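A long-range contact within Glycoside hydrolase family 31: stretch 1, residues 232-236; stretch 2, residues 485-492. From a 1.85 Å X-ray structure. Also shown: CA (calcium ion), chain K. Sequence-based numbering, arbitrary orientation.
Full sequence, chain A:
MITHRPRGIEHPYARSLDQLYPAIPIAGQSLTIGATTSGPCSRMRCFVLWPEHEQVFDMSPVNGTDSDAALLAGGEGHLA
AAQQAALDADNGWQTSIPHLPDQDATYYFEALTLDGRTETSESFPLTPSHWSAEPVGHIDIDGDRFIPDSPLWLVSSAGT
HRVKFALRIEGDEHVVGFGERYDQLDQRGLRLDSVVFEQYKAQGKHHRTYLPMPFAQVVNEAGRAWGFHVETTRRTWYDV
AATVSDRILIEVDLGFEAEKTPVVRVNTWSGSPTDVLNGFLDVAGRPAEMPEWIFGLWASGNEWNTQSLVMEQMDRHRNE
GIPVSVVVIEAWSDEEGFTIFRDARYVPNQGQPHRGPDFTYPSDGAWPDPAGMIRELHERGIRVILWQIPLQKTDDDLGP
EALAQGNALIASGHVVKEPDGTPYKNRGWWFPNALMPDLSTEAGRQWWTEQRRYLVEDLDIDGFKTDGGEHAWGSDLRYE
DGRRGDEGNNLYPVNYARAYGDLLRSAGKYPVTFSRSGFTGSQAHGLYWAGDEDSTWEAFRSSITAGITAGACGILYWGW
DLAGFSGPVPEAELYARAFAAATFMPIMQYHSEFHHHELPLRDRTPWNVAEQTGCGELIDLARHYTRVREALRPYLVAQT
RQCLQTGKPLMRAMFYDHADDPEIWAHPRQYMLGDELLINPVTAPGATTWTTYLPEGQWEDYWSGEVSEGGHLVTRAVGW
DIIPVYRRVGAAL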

# COMPACT_ATOMS: atom_id res chain seq x y z
N THR A 232 14.07 -3.73 10.68
CA THR A 232 14.40 -2.40 10.21
C THR A 232 13.17 -1.83 9.51
O THR A 232 12.33 -2.60 9.02
CB THR A 232 15.57 -2.43 9.21
OG1 THR A 232 15.93 -1.08 8.88
CG2 THR A 232 15.21 -3.17 7.90
N THR A 233 13.08 -0.50 9.48
CA THR A 233 12.11 0.20 8.60
C THR A 233 12.77 0.89 7.41
O THR A 233 12.10 1.58 6.64
CB THR A 233 11.23 1.21 9.39
OG1 THR A 233 12.06 2.22 9.96
CG2 THR A 233 10.44 0.49 10.50
N ARG A 234 14.07 0.65 7.21
CA ARG A 234 14.75 1.09 6.01
C ARG A 234 14.45 0.11 4.89
O ARG A 234 13.93 -0.98 5.11
CB ARG A 234 16.26 1.21 6.23
CG ARG A 234 16.64 2.12 7.38
CD ARG A 234 18.10 2.54 7.35
NE ARG A 234 18.46 3.44 8.45
CZ ARG A 234 18.79 3.07 9.70
NH1 ARG A 234 18.80 1.78 10.08
NH2 ARG A 234 19.13 4.00 10.60
N ARG A 235 14.78 0.52 3.67
CA ARG A 235 14.52 -0.28 2.50
C ARG A 235 15.38 -1.54 2.50
O ARG A 235 16.53 -1.51 2.96
CB ARG A 235 14.80 0.54 1.26
CG ARG A 235 14.40 -0.11 -0.04
CD ARG A 235 14.42 0.93 -1.13
NE ARG A 235 13.96 0.44 -2.42
CZ ARG A 235 13.94 1.20 -3.52
NH1 ARG A 235 13.50 0.71 -4.67
NH2 ARG A 235 14.40 2.46 -3.48
N THR A 236 14.80 -2.63 2.01
CA THR A 236 15.49 -3.90 1.85
C THR A 236 15.17 -4.48 0.49
O THR A 236 14.11 -4.20 -0.07
CB THR A 236 15.11 -4.93 2.94
OG1 THR A 236 13.68 -5.03 3.04
CG2 THR A 236 15.65 -4.50 4.29
CA CA K . 20.18 5.03 4.59
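Stretch 2, residues 485-492: GDEGNNLY

Arg234 makes the charged contact between the two stretches, extending its side chain (chi1 m, then t, t) to Asp486 and Glu487. Its NE donates a hydrogen bond to Asp486 OD2 at 3.1 Å, part of a salt bridge, with the carboxylate oxygen at the guanidinium edge, near its plane. Glu487 instead lies over one face of the same group: Arg234 NH2 to Glu487 OE1 is 3.6 Å, a salt bridge of charges alone, since no N-H points at that oxygen. Asp486 OD2 also binds the calcium ion at 2.8 Å, so one oxygen serves both the metal and Arg234.

Thr233 is held to the helix through its side chain and its backbone. Thr233 OG1 (chi1 p) donates to Glu487 O at 2.7 Å, and Asn490 ND2 donates to Thr233 O at 2.9 Å, with the CA-to-CB bonds of Thr233 and Asn490 each directed toward the other stretch.

Waters bridge the two stretches. Water 4 donates to Asp486 OD1 and accepts from Arg234 NH2; water 5 joins Arg235 N to Asp486 O; water 2 accepts from Thr233 N and donates to Glu487 OE2.

Stretch 2 is helical and continues later in the chain, whereas residues 232-235 are loop with no regular repeat, so no crossing angle is defined. From Thr233 to Arg234 the main contacts shift back along the helix, from Glu487, Asn490 and Leu491 to Asp486 and Glu487. Within that loop Arg234 N donates to Thr232 OG1 at 3.0 Å. The nearest CA atoms across the stretches are those of Arg234 and Glu487, 4.8 Å apart, and Arg234 CA makes a CA-H...O contact with Asp486 O at 3.3 Å. Apolar packing is slight: Thr233 CG2 reaches Leu491 CB at 4.5 Å. Gly485, Gly488 and Tyr492 have no surface covered by the loop; the contact buries 372 Å² summed over both sides, most of the loop's share falling on Thr233 and Arg234.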

# COMPACT_ATOMS: atom_id res chain seq x y z
N GLY A 485 14.22 10.27 7.27
CA GLY A 485 13.28 9.69 6.32
C GLY A 485 13.60 8.28 5.90
O GLY A 485 12.69 7.48 5.66
N ASP A 486 14.88 7.96 5.84
CA ASP A 486 15.26 6.60 5.48
C ASP A 486 14.69 5.52 6.41
O ASP A 486 14.53 4.38 5.96
CB ASP A 486 16.77 6.46 5.31
CG ASP A 486 17.52 6.58 6.61
OD1 ASP A 486 17.07 7.29 7.54
OD2 ASP A 486 18.61 5.98 6.67
N GLU A 487 14.36 5.88 7.65
CA GLU A 487 13.59 5.01 8.56
C GLU A 487 12.12 5.39 8.69
O GLU A 487 11.27 4.52 8.80
CB GLU A 487 14.19 5.06 9.98
CG GLU A 487 15.49 4.34 10.14
CD GLU A 487 15.90 4.23 11.61
OE1 GLU A 487 16.23 5.26 12.23
OE2 GLU A 487 15.87 3.10 12.15
N GLY A 488 11.83 6.69 8.73
CA GLY A 488 10.49 7.18 9.03
C GLY A 488 9.48 7.09 7.90
O GLY A 488 8.27 7.00 8.16
N ASN A 489 9.95 7.12 6.66
CA ASN A 489 9.06 7.15 5.50
C ASN A 489 8.26 5.83 5.32
O ASN A 489 7.06 5.90 5.05
CB ASN A 489 9.80 7.53 4.22
CG ASN A 489 10.42 8.93 4.29
OD1 ASN A 489 10.14 9.71 5.21
ND2 ASN A 489 11.27 9.24 3.35
N ASN A 490 8.90 4.67 5.49
CA ASN A 490 8.16 3.38 5.46
C ASN A 490 7.26 3.19 6.69
O ASN A 490 6.22 2.52 6.62
CB ASN A 490 9.11 2.19 5.38
CG ASN A 490 9.74 2.01 4.01
OD1 ASN A 490 9.15 2.31 2.97
ND2 ASN A 490 10.97 1.47 4.00
N LEU A 491 7.71 3.72 7.81
CA LEU A 491 6.94 3.68 9.04
C LEU A 491 5.68 4.55 9.00
O LEU A 491 4.71 4.26 9.71
CB LEU A 491 7.83 4.11 10.22
CG LEU A 491 7.24 4.01 11.63
CD1 LEU A 491 6.76 2.61 11.97
CD2 LEU A 491 8.27 4.47 12.65
N TYR A 492 5.68 5.60 8.18
CA TYR A 492 4.60 6.59 8.16
C TYR A 492 3.17 5.98 8.18
O TYR A 492 2.34 6.40 9.00
CB TYR A 492 4.73 7.53 6.95
CG TYR A 492 3.86 8.74 7.12
CD1 TYR A 492 2.51 8.71 6.79
CD2 TYR A 492 4.37 9.91 7.69
CE1 TYR A 492 1.68 9.81 7.02
CE2 TYR A 492 3.56 11.01 7.91
CZ TYR A 492 2.22 10.96 7.57
OH TYR A 492 1.43 12.08 7.78
O HOH W 1 11.71 4.36 5.39
O HOH W 2 15.14 0.70 11.17
O HOH W 3 12.68 2.43 12.56
O HOH W 4 18.80 6.63 9.56
O HOH W 5 15.53 3.28 3.56
O HOH W 6 20.98 7.23 5.39
O HOH W 7 22.58 4.63 3.85
O HOH W 8 19.28 5.99 2.66